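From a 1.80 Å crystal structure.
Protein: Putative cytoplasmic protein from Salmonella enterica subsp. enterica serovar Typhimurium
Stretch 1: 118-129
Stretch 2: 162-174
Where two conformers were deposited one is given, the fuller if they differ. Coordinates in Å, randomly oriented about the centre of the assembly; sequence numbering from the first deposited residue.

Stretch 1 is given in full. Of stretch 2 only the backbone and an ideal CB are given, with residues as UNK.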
# COMPACT_ATOMS: atom_id res chain seq x y z
N ASP A 118 22.04 27.16 22.90
CA ASP A 118 22.88 28.03 22.05
C ASP A 118 22.13 29.27 21.57
O ASP A 118 22.75 30.26 21.15
CB ASP A 118 23.39 27.25 20.83
CG ASP A 118 24.33 26.12 21.19
OD1 ASP A 118 25.13 26.25 22.15
OD2 ASP A 118 24.29 25.09 20.50
N PHE A 119 20.81 29.24 21.65
CA PHE A 119 19.98 30.31 21.09
C PHE A 119 19.32 31.16 22.16
O PHE A 119 18.55 32.07 21.85
CB PHE A 119 18.96 29.75 20.09
CG PHE A 119 19.60 29.13 18.89
CD1 PHE A 119 19.89 29.90 17.76
CD2 PHE A 119 19.97 27.79 18.91
CE1 PHE A 119 20.51 29.32 16.65
CE2 PHE A 119 20.61 27.20 17.81
CZ PHE A 119 20.89 27.97 16.68
N ILE A 120 19.65 30.87 23.41
CA ILE A 120 19.07 31.60 24.54
C ILE A 120 19.35 33.11 24.42
O ILE A 120 20.45 33.51 24.02
CB ILE A 120 19.56 31.02 25.89
CG1 ILE A 120 18.84 29.69 26.18
CG2 ILE A 120 19.34 32.00 27.06
CD1 ILE A 120 19.43 28.94 27.43
N GLY A 121 18.35 33.94 24.71
CA GLY A 121 18.58 35.37 24.80
C GLY A 121 18.43 36.15 23.51
O GLY A 121 18.54 37.39 23.51
N LYS A 122 18.19 35.45 22.40
CA LYS A 122 17.97 36.09 21.12
C LYS A 122 16.69 35.55 20.54
O LYS A 122 16.31 34.41 20.82
CB LYS A 122 19.13 35.83 20.17
CG LYS A 122 20.41 36.57 20.63
CD LYS A 122 21.59 36.26 19.77
CE LYS A 122 22.75 37.14 20.24
NZ LYS A 122 23.97 36.86 19.45
N LYS A 123 16.03 36.35 19.71
CA LYS A 123 14.71 35.95 19.19
C LYS A 123 14.53 36.26 17.70
O LYS A 123 15.09 37.25 17.20
CB LYS A 123 13.59 36.58 20.02
CG LYS A 123 13.50 38.11 19.96
CD LYS A 123 12.48 38.65 20.96
CE LYS A 123 12.31 40.17 20.81
NZ LYS A 123 13.55 40.95 21.17
N GLY A 124 13.79 35.40 17.00
CA GLY A 124 13.51 35.63 15.59
C GLY A 124 13.16 34.36 14.85
O GLY A 124 12.50 33.49 15.40
N ILE A 125 13.58 34.27 13.59
CA ILE A 125 13.24 33.11 12.78
C ILE A 125 14.39 32.11 12.87
O ILE A 125 15.55 32.46 12.62
CB ILE A 125 13.02 33.52 11.30
CG1 ILE A 125 11.86 34.52 11.17
CG2 ILE A 125 12.80 32.27 10.43
CD1 ILE A 125 11.79 35.19 9.80
N ILE A 126 14.07 30.86 13.23
CA ILE A 126 15.08 29.82 13.37
C ILE A 126 14.90 28.71 12.33
O ILE A 126 13.79 28.26 12.05
CB ILE A 126 15.13 29.24 14.83
CG1 ILE A 126 16.37 28.36 15.04
CG2 ILE A 126 13.83 28.48 15.18
CD1 ILE A 126 16.82 28.33 16.48
N VAL A 127 16.02 28.28 11.75
CA VAL A 127 16.05 27.13 10.87
C VAL A 127 16.98 26.11 11.49
O VAL A 127 18.07 26.46 11.93
CB VAL A 127 16.57 27.49 9.44
CG1 VAL A 127 16.83 26.23 8.59
CG2 VAL A 127 15.56 28.41 8.74
N VAL A 128 16.53 24.85 11.56
CA VAL A 128 17.40 23.76 11.95
C VAL A 128 17.39 22.72 10.83
O VAL A 128 16.32 22.30 10.38
CB VAL A 128 16.96 23.13 13.30
CG1 VAL A 128 17.96 22.09 13.77
CG2 VAL A 128 16.77 24.22 14.38
N LYS A 129 18.57 22.34 10.35
CA LYS A 129 18.69 21.25 9.40
C LYS A 129 19.37 20.11 10.13
O LYS A 129 20.27 20.31 10.96
CB LYS A 129 19.52 21.66 8.18
CG LYS A 129 18.84 22.69 7.26
CD LYS A 129 19.86 23.14 6.20
CE LYS A 129 19.29 24.18 5.21
NZ LYS A 129 20.35 25.22 4.83
N UNK A 162 14.46 11.77 17.83
CA UNK A 162 15.05 11.04 16.70
C UNK A 162 15.70 11.99 15.69
O UNK A 162 16.56 11.57 14.93
CB UNK A 162 13.98 10.19 16.00
N UNK A 163 15.31 13.26 15.71
CA UNK A 163 15.96 14.27 14.89
C UNK A 163 17.30 14.68 15.51
O UNK A 163 17.36 15.01 16.70
CB UNK A 163 15.05 15.49 14.72
N UNK A 164 18.37 14.62 14.72
CA UNK A 164 19.71 15.07 15.16
C UNK A 164 20.08 16.36 14.41
O UNK A 164 20.42 16.31 13.24
CB UNK A 164 20.76 13.99 14.91
N UNK A 165 20.00 17.51 15.10
CA UNK A 165 20.32 18.80 14.46
C UNK A 165 21.80 18.86 14.05
O UNK A 165 22.69 18.49 14.83
CB UNK A 165 19.99 19.96 15.40
N UNK A 166 22.05 19.27 12.80
CA UNK A 166 23.41 19.44 12.28
C UNK A 166 23.81 20.93 12.28
O UNK A 166 24.92 21.29 12.68
CB UNK A 166 23.51 18.86 10.87
N UNK A 167 22.89 21.78 11.81
CA UNK A 167 23.14 23.24 11.74
C UNK A 167 21.88 24.01 12.14
O UNK A 167 20.77 23.70 11.69
CB UNK A 167 23.58 23.65 10.33
N UNK A 168 22.05 25.03 12.99
CA UNK A 168 20.95 25.92 13.37
C UNK A 168 21.31 27.35 13.01
O UNK A 168 22.43 27.78 13.25
CB UNK A 168 20.64 25.80 14.86
N UNK A 169 20.34 28.07 12.45
CA UNK A 169 20.55 29.42 11.93
C UNK A 169 19.43 30.31 12.46
O UNK A 169 18.26 29.94 12.38
CB UNK A 169 20.59 29.43 10.40
N UNK A 170 19.80 31.47 13.00
CA UNK A 170 18.82 32.42 13.49
C UNK A 170 18.95 33.77 12.76
O UNK A 170 20.05 34.32 12.62
CB UNK A 170 18.98 32.61 15.00
N UNK A 171 17.81 34.27 12.27
CA UNK A 171 17.71 35.68 11.84
C UNK A 171 16.94 36.41 12.93
O UNK A 171 15.78 36.10 13.17
CB UNK A 171 17.02 35.82 10.48
N UNK A 172 17.59 37.37 13.58
CA UNK A 172 16.94 38.12 14.66
C UNK A 172 15.81 38.99 14.10
O UNK A 172 15.97 39.67 13.06
CB UNK A 172 17.96 38.99 15.40
N UNK A 173 14.67 38.96 14.78
CA UNK A 173 13.57 39.89 14.48
C UNK A 173 13.50 40.97 15.55
O UNK A 173 13.58 40.67 16.74
CB UNK A 173 12.24 39.15 14.39
N UNK A 174 13.37 42.25 15.13
CA UNK A 174 13.54 43.38 16.04
C UNK A 174 12.36 43.61 16.98
O UNK A 174 11.22 43.21 16.71
OXT UNK A 174 12.54 44.27 18.02
CB UNK A 174 13.78 44.65 15.23

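Strand 124-129 runs antiparallel to strand 164-172, so the backbone pairing fixes which side chains meet.

Position 162 lies beyond the reach of stretch 1, and its phi of -77° suits many residues; it is Pro162. At 163 the CB points toward stretch 1 but has nothing of it within 5.5 Å, so only a long side chain could make contact. Phe163 does so, with CE2 3.7 Å from Val128 CG1, which lies at the ring edge. Position 164 points away and tolerates almost anything; it is Val164.

At 165 phi is -64°, its nitrogen is not needed by stretch 1, and the ideal CB lies 3.4 Å from Val128 CG1. A compact apolar residue fits, proline included: Pro165 CB packs 3.6 Å from Val128 CG1. At 166 and 167 the backbone turns both amides onto one acceptor. N of 166 lies 2.8 Å from Lys129 O and N of 167 lies 3.1 Å from it, both as hydrogen bonds, which excludes proline. Position 166 points sideways and could be polar: it is Glu166. Position 167 shares a face with Lys129, where a beta-branched residue or a polar one would serve; it is Val167, whose O accepts from Lys129 N at 2.9 Å.

At 168 the ideal CB would sit 2.8 Å from Phe119 CZ, a clash. Although phi and psi (-122/137) are ordinary, the aromatic ring leaves room for glycine alone, and Gly168 C lies 3.7 Å from Phe119 CZ.

Position 169 pairs with Val127 through two hydrogen bonds, and their side chains share a face. Beta-branched residues suit such a strand site; Thr169 places its CB 4.5 Å from Val127 CB.

Position 170 faces Phe119, Lys122 and Ile126, a largely apolar hollow calling for leucine, isoleucine or methionine. Leu170 fills it: CB is 4.0 Å from Phe119 CD1, CD1 4.1 Å from Ile126 CB, and CD2 3.7 Å from Lys122 CB.

Position 171, on the face of Ile125 and Val127, accepts a large apolar group. Trp171 extends along it, its CZ3 3.9 Å from Val127 CG2.

At 172 the side chain diverges from Gly124, so an aliphatic or polar residue would do. Ile172 CD1 meets Lys122 CD at 4.1 Å.

The amide of 173 donates to Lys123 O at 3.0 Å, and its sideways CB lies near Gly124 CA. An apolar chain can reach Ile125: Leu173 CD1 is 3.8 Å from Ile125 CG1.

Position 174 points away, but its carboxylate can attract a lysine. Pro174 OXT binds a water (2.8 Å to its O) that also accepts from Lys123 NZ.

Stretch 2 (162-174) PFVPEVGTLWILP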
# COMPACT_ATOMS: atom_id res chain seq x y z
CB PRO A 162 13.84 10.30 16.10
CG PRO A 162 12.66 11.12 16.46
CD PRO A 162 12.99 11.87 17.74
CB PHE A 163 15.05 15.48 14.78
CG PHE A 163 15.56 16.54 13.86
CD1 PHE A 163 15.66 16.31 12.49
CD2 PHE A 163 15.93 17.79 14.36
CE1 PHE A 163 16.11 17.30 11.64
CE2 PHE A 163 16.39 18.79 13.51
CZ PHE A 163 16.48 18.54 12.14
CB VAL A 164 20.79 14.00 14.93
CG1 VAL A 164 22.19 14.53 15.36
CG2 VAL A 164 20.45 12.70 15.67
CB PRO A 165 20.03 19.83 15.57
CG PRO A 165 19.29 19.09 16.65
CD PRO A 165 19.61 17.65 16.51
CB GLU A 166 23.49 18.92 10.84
CG GLU A 166 23.36 17.41 10.67
CD GLU A 166 22.69 17.04 9.36
OE1 GLU A 166 21.99 17.91 8.74
OE2 GLU A 166 22.81 15.87 8.96
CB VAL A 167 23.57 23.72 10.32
CG1 VAL A 167 24.15 25.16 10.39
CG2 VAL A 167 24.56 22.78 9.66
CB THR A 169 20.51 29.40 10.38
OG1 THR A 169 21.51 28.51 9.89
CG2 THR A 169 20.72 30.80 9.76
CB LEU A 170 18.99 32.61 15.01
CG LEU A 170 17.96 33.54 15.71
CD1 LEU A 170 16.60 32.88 15.90
CD2 LEU A 170 18.52 34.04 17.04
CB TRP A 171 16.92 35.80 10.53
CG TRP A 171 17.71 35.38 9.30
CD1 TRP A 171 18.58 36.15 8.60
CD2 TRP A 171 17.66 34.11 8.65
NE1 TRP A 171 19.11 35.42 7.54
CE2 TRP A 171 18.54 34.18 7.54
CE3 TRP A 171 16.97 32.93 8.88
CZ2 TRP A 171 18.75 33.10 6.67
CZ3 TRP A 171 17.17 31.85 8.01
CH2 TRP A 171 18.06 31.94 6.92
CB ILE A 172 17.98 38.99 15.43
CG1 ILE A 172 18.94 38.07 16.22
CG2 ILE A 172 17.30 40.02 16.32
CD1 ILE A 172 20.08 38.82 16.91
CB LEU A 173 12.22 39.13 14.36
CG LEU A 173 12.08 38.08 13.23
CD1 LEU A 173 10.64 37.50 13.25
CD2 LEU A 173 12.39 38.67 11.86
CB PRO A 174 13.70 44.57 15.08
CG PRO A 174 12.85 44.19 13.92
CD PRO A 174 13.10 42.71 13.75
O HOH W 1 15.25 41.04 18.88
O HOH W 2 12.48 43.66 20.75
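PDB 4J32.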